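PDB 7C6C: chitosanase from Bacillus subtilis subsp. subtilis str. 168, which hydrolyses internal beta-1,4 linkages between D-glucosamine units of partly acetylated chitosan, probably helping the bacterium to resist fungi by degrading their cell walls. Local coordinates for residues A138-T143 with D154-L159; I160-K165 with Y189-N194. All coordinates share one frame; numbering follows the deposited sequence.

Overall arrangement
Following the chain from the N terminus, helix 134-147 leads into a short connection and then helix 156-167; interaction 1 closes this loop by packing 138-143 against 154-159. Interaction 2 opens only afterwards, so the two stand in series, neither nested nor crossing: 160-165, the next part of helix 156-167, reaches across a longer excursion to 189-194 at the end of helix 177-193. Helix 156-167 is thus shared, and the contact centres lie about 9 Å apart. They also touch directly, with L159 packing on D191 and the D154 and D191 carboxylates close together. Three helices of the glycosyl hydrolase family 46 fold are tied together, from a buried interior contact to a partly buried one farther out.

Interaction 1: residues A138-T143 with D154-L159; sequences AVMYDT and DSFYAL
F156 lays the CD1, CE1 and CZ side of its ring across M140 and T143, the two side chains meeting it at about right angles. F156 CZ lies 3.8 Å from M140 CB, and F156 CE1 comes within 3.6 Å of M140 O. The sulfur arrives at the rim: M140 SD is 5.1 Å from the centroid of the F156 ring and 79° off the ring normal, a Met-aromatic contact made at the edge. CB touches the ring directly, and the bend at chi2 (-55°) brings SD to its rim as well. This is a helix-to-helix contact inside the family 46 fold, between helix 134-147 and the first turn of helix 156-167, where S155 serves as N-cap and its OG accepts from A158 N. F184 of helix 177-193 also packs on M140 and T143, while R125 of helix 104-128 touches F156. T143 OG1 donates a hydrogen bond to V139 O (2.7 Å) from above the carbonyl plane, while T143 N binds the same oxygen from the opposite face. V139 O thus accepts two bonds, of which the one from OG1 helps to hold the side-chain rotation. With chi1 at -61°, CG2 stands anti to the backbone N and the methyl is directed at the second helix, T143 CG2 lying 3.9 Å from F156 CD1 and 3.8 Å from L159 CD1.

Interaction 2: residues I160-K165 with Y189-N194; sequences IKRTNK and YDDLMN
A salt bridge joins 160-165 of helix 156-167 to 189-194, the last turn of helix 177-193, in the helical family 46 fold, away from the probable catalytic residues; alongside it T163 packs on W180, F184 and V187. R162 stretches across from the first helix, its chain bent at chi2 and chi3, and brings NH2 to 3.4 Å from D191 OD1. The carboxylate oxygen lies at the guanidinium edge, near its plane, yet the bond is weak: the angle at the hydrogen is 126° and the two planar groups are turned 50° apart. D191 offers this oxygen with CG anti to its backbone N (chi1 -171°). The two side chains cross at about a right angle, and the backbones stay well separated, the nearest CA atoms, those of R162 and D191, being 10.4 Å apart. The other terminal nitrogen of the arginine, NH1, is hydrogen-bonded to P153 O, so the guanidinium also fastens the loop ahead of its own helix. Around D191 the second helix packs against H147 and W204, and D191 OD1 lies beside D154 OD1, a second acidic oxygen. Close pairing of two carboxylates would be costly if both were charged, so a shared proton is possible, and the nearby positive charge of R162 may ease their repulsion even though its bond to D191 is long and bent.

Interaction 1: residues A138-T143 with D154-L159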
ATOM      1  N   ALA A 138       4.550  10.101   3.440  1.00 10.82           N
ATOM      2  CA  ALA A 138       3.241   9.540   3.119  1.00 11.11           C
ATOM      3  C   ALA A 138       3.219   8.949   1.716  1.00 10.73           C
ATOM      4  O   ALA A 138       2.601   7.901   1.482  1.00 11.02           O
ATOM      5  CB  ALA A 138       2.167  10.614   3.267  1.00 11.74           C
ATOM      6  N   VAL A 139       3.875   9.614   0.764  1.00 10.36           N
ATOM      7  CA  VAL A 139       3.975   9.055  -0.579  1.00 11.14           C
ATOM      8  C   VAL A 139       4.729   7.731  -0.551  1.00 10.83           C
ATOM      9  O   VAL A 139       4.329   6.765  -1.213  1.00 11.43           O
ATOM     10  CB  VAL A 139       4.609  10.063  -1.555  1.00 11.68           C
ATOM     11  CG1 VAL A 139       4.849   9.419  -2.916  1.00 11.98           C
ATOM     12  CG2 VAL A 139       3.735  11.311  -1.693  1.00 11.85           C
ATOM     13  N   MET A 140       5.836   7.662   0.206  1.00 11.26           N
ATOM     14  CA  MET A 140       6.573   6.402   0.297  1.00 11.12           C
ATOM     15  C   MET A 140       5.707   5.296   0.886  1.00 10.97           C
ATOM     16  O   MET A 140       5.730   4.157   0.404  1.00 11.60           O
ATOM     17  CB  MET A 140       7.840   6.568   1.144  1.00 12.28           C
ATOM     18  CG  MET A 140       8.855   7.578   0.625  1.00 13.60           C
ATOM     19  SD  MET A 140       9.426   7.322  -1.068  1.00 15.07           S
ATOM     20  CE  MET A 140       8.593   8.686  -1.886  1.00 15.78           C
ATOM     21  N   TYR A 141       4.945   5.621   1.932  1.00 10.74           N
ATOM     22  CA  TYR A 141       4.077   4.648   2.588  1.00 10.70           C
ATOM     23  C   TYR A 141       3.039   4.102   1.610  1.00 10.72           C
ATOM     24  O   TYR A 141       2.855   2.884   1.491  1.00 11.07           O
ATOM     25  CB  TYR A 141       3.420   5.361   3.774  1.00 10.81           C
ATOM     26  CG  TYR A 141       2.621   4.558   4.779  1.00 10.19           C
ATOM     27  CD1 TYR A 141       2.611   3.167   4.793  1.00 10.43           C
ATOM     28  CD2 TYR A 141       1.870   5.225   5.742  1.00 10.40           C
ATOM     29  CE1 TYR A 141       1.870   2.469   5.739  1.00 10.37           C
ATOM     30  CE2 TYR A 141       1.135   4.546   6.680  1.00 10.50           C
ATOM     31  CZ  TYR A 141       1.136   3.168   6.675  1.00 10.15           C
ATOM     32  OH  TYR A 141       0.410   2.479   7.621  1.00 10.79           O
ATOM     33  N   ASP A 142       2.361   4.993   0.881  1.00 10.25           N
ATOM     34  CA  ASP A 142       1.388   4.538  -0.106  1.00 10.03           C
ATOM     35  C   ASP A 142       2.058   3.706  -1.192  1.00 10.29           C
ATOM     36  O   ASP A 142       1.496   2.706  -1.660  1.00 10.92           O
ATOM     37  CB  ASP A 142       0.676   5.730  -0.738  1.00 10.16           C
ATOM     38  CG  ASP A 142      -0.418   5.295  -1.679  1.00 10.24           C
ATOM     39  OD1 ASP A 142      -1.422   4.748  -1.185  1.00 10.25           O
ATOM     40  OD2 ASP A 142      -0.260   5.466  -2.908  1.00 10.73           O
ATOM     41  N   THR A 143       3.265   4.105  -1.603  1.00 10.18           N
ATOM     42  CA  THR A 143       3.952   3.408  -2.683  1.00 11.07           C
ATOM     43  C   THR A 143       4.273   1.971  -2.297  1.00 11.30           C
ATOM     44  O   THR A 143       4.051   1.045  -3.084  1.00 11.45           O
ATOM     45  CB  THR A 143       5.231   4.156  -3.071  1.00 11.62           C
ATOM     46  OG1 THR A 143       4.893   5.470  -3.526  1.00 12.10           O
ATOM     47  CG2 THR A 143       5.967   3.431  -4.194  1.00 12.28           C
ATOM     48  N   ASP A 154       9.217  -3.088 -10.522  1.00 17.32           N
ATOM     49  CA  ASP A 154       8.077  -2.268 -10.127  1.00 16.10           C
ATOM     50  C   ASP A 154       8.055  -1.986  -8.632  1.00 15.20           C
ATOM     51  O   ASP A 154       7.086  -1.397  -8.134  1.00 15.05           O
ATOM     52  CB  ASP A 154       6.766  -2.948 -10.530  1.00 16.44           C
ATOM     53  CG  ASP A 154       6.674  -3.218 -12.018  1.00 17.28           C
ATOM     54  OD1 ASP A 154       7.124  -2.371 -12.816  1.00 17.87           O
ATOM     55  OD2 ASP A 154       6.148  -4.286 -12.393  1.00 17.77           O
ATOM     56  N   SER A 155       9.100  -2.384  -7.911  1.00 15.36           N
ATOM     57  CA  SER A 155       9.103  -2.339  -6.459  1.00 15.24           C
ATOM     58  C   SER A 155       9.375  -0.932  -5.938  1.00 14.56           C
ATOM     59  O   SER A 155       9.893  -0.060  -6.639  1.00 15.67           O
ATOM     60  CB  SER A 155      10.164  -3.279  -5.893  1.00 16.26           C
ATOM     61  OG  SER A 155      11.466  -2.854  -6.266  1.00 17.13           O
ATOM     62  N   PHE A 156       9.024  -0.746  -4.666  1.00 14.88           N
ATOM     63  CA  PHE A 156       9.273   0.486  -3.922  1.00 14.78           C
ATOM     64  C   PHE A 156      10.707   0.980  -4.101  1.00 15.84           C
ATOM     65  O   PHE A 156      10.937   2.130  -4.500  1.00 16.02           O
ATOM     66  CB  PHE A 156       8.969   0.163  -2.457  1.00 14.78           C
ATOM     67  CG  PHE A 156       9.220   1.273  -1.477  1.00 14.13           C
ATOM     68  CD1 PHE A 156       8.899   2.597  -1.750  1.00 13.61           C
ATOM     69  CD2 PHE A 156       9.738   0.956  -0.228  1.00 13.87           C
ATOM     70  CE1 PHE A 156       9.114   3.578  -0.792  1.00 13.97           C
ATOM     71  CE2 PHE A 156       9.954   1.924   0.727  1.00 13.99           C
ATOM     72  CZ  PHE A 156       9.641   3.238   0.447  1.00 13.62           C
ATOM     73  N   TYR A 157      11.690   0.128  -3.802  1.00 17.05           N
ATOM     74  CA  TYR A 157      13.074   0.587  -3.867  1.00 18.37           C
ATOM     75  C   TYR A 157      13.539   0.793  -5.305  1.00 18.94           C
ATOM     76  O   TYR A 157      14.374   1.668  -5.558  1.00 19.48           O
ATOM     77  CB  TYR A 157      13.996  -0.349  -3.082  1.00 20.29           C
ATOM     78  CG  TYR A 157      15.403   0.184  -2.899  1.00 22.05           C
ATOM     79  CD1 TYR A 157      15.629   1.485  -2.462  1.00 23.05           C
ATOM     80  CD2 TYR A 157      16.508  -0.619  -3.159  1.00 23.17           C
ATOM     81  CE1 TYR A 157      16.912   1.973  -2.300  1.00 24.50           C
ATOM     82  CE2 TYR A 157      17.793  -0.140  -2.999  1.00 24.20           C
ATOM     83  CZ  TYR A 157      17.989   1.154  -2.567  1.00 25.28           C
ATOM     84  OH  TYR A 157      19.265   1.639  -2.406  1.00 26.86           O
ATOM     85  N   ALA A 158      13.006   0.021  -6.258  1.00 18.71           N
ATOM     86  CA  ALA A 158      13.311   0.287  -7.663  1.00 18.76           C
ATOM     87  C   ALA A 158      12.866   1.688  -8.061  1.00 18.81           C
ATOM     88  O   ALA A 158      13.577   2.397  -8.784  1.00 19.52           O
ATOM     89  CB  ALA A 158      12.650  -0.758  -8.560  1.00 19.44           C
ATOM     90  N   LEU A 159      11.696   2.113  -7.583  1.00 18.00           N
ATOM     91  CA  LEU A 159      11.227   3.464  -7.882  1.00 17.61           C
ATOM     92  C   LEU A 159      12.112   4.517  -7.226  1.00 17.93           C
ATOM     93  O   LEU A 159      12.409   5.550  -7.838  1.00 18.65           O
ATOM     94  CB  LEU A 159       9.776   3.634  -7.435  1.00 17.20           C
ATOM     95  CG  LEU A 159       8.758   2.710  -8.107  1.00 17.98           C
ATOM     96  CD1 LEU A 159       7.362   3.074  -7.673  1.00 18.54           C
ATOM     97  CD2 LEU A 159       8.873   2.734  -9.627  1.00 19.92           C
TER

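Interaction 2: residues I160-K165 with Y189-N194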
ATOM      1  N   ILE A 160      12.531   4.284  -5.979  1.00 17.92           N
ATOM      2  CA  ILE A 160      13.435   5.218  -5.307  1.00 18.76           C
ATOM      3  C   ILE A 160      14.727   5.364  -6.097  1.00 20.14           C
ATOM      4  O   ILE A 160      15.196   6.479  -6.357  1.00 20.37           O
ATOM      5  CB  ILE A 160      13.702   4.775  -3.856  1.00 18.61           C
ATOM      6  CG1 ILE A 160      12.464   4.962  -2.982  1.00 18.28           C
ATOM      7  CG2 ILE A 160      14.890   5.536  -3.269  1.00 19.14           C
ATOM      8  CD1 ILE A 160      12.613   4.363  -1.603  1.00 17.92           C
ATOM      9  N   LYS A 161      15.321   4.236  -6.499  1.00 21.22           N
ATOM     10  CA  LYS A 161      16.592   4.292  -7.213  1.00 22.05           C
ATOM     11  C   LYS A 161      16.445   4.976  -8.568  1.00 22.58           C
ATOM     12  O   LYS A 161      17.314   5.762  -8.967  1.00 23.45           O
ATOM     13  CB  LYS A 161      17.180   2.890  -7.363  1.00 23.54           C
ATOM     14  CG  LYS A 161      17.734   2.318  -6.067  1.00 25.55           C
ATOM     15  CD  LYS A 161      18.413   0.975  -6.282  1.00 27.06           C
ATOM     16  CE  LYS A 161      17.424  -0.089  -6.723  1.00 28.16           C
ATOM     17  NZ  LYS A 161      18.094  -1.416  -6.870  1.00 29.32           N
ATOM     18  N   ARG A 162      15.356   4.702  -9.287  1.00 22.57           N
ATOM     19  CA  ARG A 162      15.154   5.359 -10.574  1.00 22.75           C
ATOM     20  C   ARG A 162      14.964   6.858 -10.402  1.00 22.09           C
ATOM     21  O   ARG A 162      15.447   7.647 -11.224  1.00 22.65           O
ATOM     22  CB  ARG A 162      13.977   4.733 -11.321  1.00 24.50           C
ATOM     23  CG  ARG A 162      14.284   3.333 -11.806  1.00 26.13           C
ATOM     24  CD  ARG A 162      13.624   3.016 -13.128  1.00 27.06           C
ATOM     25  NE  ARG A 162      12.181   2.860 -13.002  1.00 27.25           N
ATOM     26  CZ  ARG A 162      11.575   1.720 -12.682  1.00 26.33           C
ATOM     27  NH1 ARG A 162      12.286   0.626 -12.441  1.00 25.64           N
ATOM     28  NH2 ARG A 162      10.257   1.679 -12.603  1.00 26.19           N
ATOM     29  N   THR A 163      14.266   7.266  -9.339  1.00 21.71           N
ATOM     30  CA  THR A 163      14.116   8.685  -9.038  1.00 21.15           C
ATOM     31  C   THR A 163      15.461   9.317  -8.709  1.00 22.42           C
ATOM     32  O   THR A 163      15.799  10.389  -9.227  1.00 22.58           O
ATOM     33  CB  THR A 163      13.136   8.863  -7.880  1.00 20.26           C
ATOM     34  OG1 THR A 163      11.873   8.292  -8.236  1.00 19.49           O
ATOM     35  CG2 THR A 163      12.946  10.334  -7.577  1.00 20.54           C
ATOM     36  N   ASN A 164      16.253   8.656  -7.856  1.00 23.37           N
ATOM     37  CA  ASN A 164      17.567   9.187  -7.506  1.00 24.48           C
ATOM     38  C   ASN A 164      18.420   9.408  -8.749  1.00 26.31           C
ATOM     39  O   ASN A 164      19.104  10.433  -8.871  1.00 27.09           O
ATOM     40  CB  ASN A 164      18.290   8.244  -6.541  1.00 24.00           C
ATOM     41  CG  ASN A 164      17.679   8.237  -5.152  1.00 23.61           C
ATOM     42  OD1 ASN A 164      16.886   9.110  -4.801  1.00 23.59           O
ATOM     43  ND2 ASN A 164      18.063   7.257  -4.344  1.00 23.59           N
ATOM     44  N   LYS A 165      18.387   8.460  -9.689  1.00 27.83           N
ATOM     45  CA  LYS A 165      19.185   8.605 -10.903  1.00 29.56           C
ATOM     46  C   LYS A 165      18.692   9.774 -11.748  1.00 30.00           C
ATOM     47  O   LYS A 165      19.498  10.566 -12.249  1.00 30.27           O
ATOM     48  CB  LYS A 165      19.171   7.302 -11.704  1.00 30.88           C
ATOM     49  CG  LYS A 165      20.106   7.301 -12.909  1.00 33.05           C
ATOM     50  CD  LYS A 165      20.175   5.926 -13.566  1.00 34.97           C
ATOM     51  CE  LYS A 165      21.090   5.930 -14.784  1.00 36.57           C
ATOM     52  NZ  LYS A 165      22.477   6.357 -14.448  1.00 37.85           N
ATOM     53  N   TYR A 189       4.176   7.303 -11.677  1.00 15.59           N
ATOM     54  CA  TYR A 189       3.170   7.343 -12.734  1.00 16.42           C
ATOM     55  C   TYR A 189       3.588   6.474 -13.913  1.00 16.79           C
ATOM     56  O   TYR A 189       2.795   5.679 -14.430  1.00 16.69           O
ATOM     57  CB  TYR A 189       2.955   8.786 -13.195  1.00 18.46           C
ATOM     58  CG  TYR A 189       1.980   8.908 -14.342  1.00 20.68           C
ATOM     59  CD1 TYR A 189       0.618   9.042 -14.108  1.00 22.44           C
ATOM     60  CD2 TYR A 189       2.416   8.876 -15.663  1.00 21.69           C
ATOM     61  CE1 TYR A 189      -0.281   9.148 -15.150  1.00 23.26           C
ATOM     62  CE2 TYR A 189       1.523   8.978 -16.712  1.00 23.32           C
ATOM     63  CZ  TYR A 189       0.176   9.116 -16.448  1.00 24.45           C
ATOM     64  OH  TYR A 189      -0.727   9.220 -17.480  1.00 26.43           O
ATOM     65  N   ASP A 190       4.835   6.627 -14.359  1.00 17.55           N
ATOM     66  CA  ASP A 190       5.317   5.847 -15.493  1.00 18.31           C
ATOM     67  C   ASP A 190       5.272   4.357 -15.189  1.00 18.25           C
ATOM     68  O   ASP A 190       4.939   3.546 -16.059  1.00 18.91           O
ATOM     69  CB  ASP A 190       6.741   6.270 -15.851  1.00 20.86           C
ATOM     70  CG  ASP A 190       6.804   7.653 -16.472  1.00 24.58           C
ATOM     71  OD1 ASP A 190       5.760   8.152 -16.942  1.00 24.95           O
ATOM     72  OD2 ASP A 190       7.907   8.234 -16.496  1.00 26.53           O
ATOM     73  N   ASP A 191       5.595   3.979 -13.955  1.00 17.68           N
ATOM     74  CA  ASP A 191       5.582   2.564 -13.604  1.00 17.26           C
ATOM     75  C   ASP A 191       4.164   2.007 -13.564  1.00 16.65           C
ATOM     76  O   ASP A 191       3.930   0.863 -13.971  1.00 17.36           O
ATOM     77  CB  ASP A 191       6.281   2.348 -12.265  1.00 17.29           C
ATOM     78  CG  ASP A 191       6.481   0.890 -11.960  1.00 16.91           C
ATOM     79  OD1 ASP A 191       7.215   0.254 -12.739  1.00 17.47           O
ATOM     80  OD2 ASP A 191       5.907   0.381 -10.975  1.00 16.92           O
ATOM     81  N   LEU A 192       3.207   2.800 -13.076  1.00 15.59           N
ATOM     82  CA  LEU A 192       1.818   2.352 -13.036  1.00 15.77           C
ATOM     83  C   LEU A 192       1.242   2.213 -14.437  1.00 16.78           C
ATOM     84  O   LEU A 192       0.405   1.336 -14.679  1.00 17.66           O
ATOM     85  CB  LEU A 192       0.972   3.316 -12.204  1.00 14.76           C
ATOM     86  CG  LEU A 192       1.271   3.331 -10.705  1.00 14.09           C
ATOM     87  CD1 LEU A 192       0.513   4.470 -10.041  1.00 14.03           C
ATOM     88  CD2 LEU A 192       0.932   1.986 -10.068  1.00 14.09           C
ATOM     89  N   MET A 193       1.680   3.061 -15.369  1.00 18.16           N
ATOM     90  CA  MET A 193       1.169   3.013 -16.734  1.00 20.07           C
ATOM     91  C   MET A 193       1.772   1.871 -17.535  1.00 21.10           C
ATOM     92  O   MET A 193       1.100   1.314 -18.404  1.00 22.32           O
ATOM     93  CB  MET A 193       1.432   4.352 -17.430  1.00 21.42           C
ATOM     94  CG  MET A 193       0.555   5.455 -16.867  1.00 22.63           C
ATOM     95  SD  MET A 193      -1.206   5.235 -17.185  1.00 25.05           S
ATOM     96  CE  MET A 193      -1.303   5.756 -18.897  1.00 27.20           C
ATOM     97  N   ASN A 194       3.020   1.505 -17.270  1.00 21.10           N
ATOM     98  CA  ASN A 194       3.703   0.465 -18.039  1.00 21.71           C
ATOM     99  C   ASN A 194       4.593  -0.350 -17.118  1.00 21.23           C
ATOM    100  O   ASN A 194       5.826  -0.299 -17.202  1.00 21.71           O
ATOM    101  CB  ASN A 194       4.486   1.072 -19.205  1.00 24.42           C
ATOM    102  CG  ASN A 194       3.576   1.637 -20.279  1.00 26.75           C
ATOM    103  OD1 ASN A 194       2.893   0.889 -20.983  1.00 28.04           O
ATOM    104  ND2 ASN A 194       3.554   2.955 -20.404  1.00 27.67           N
TER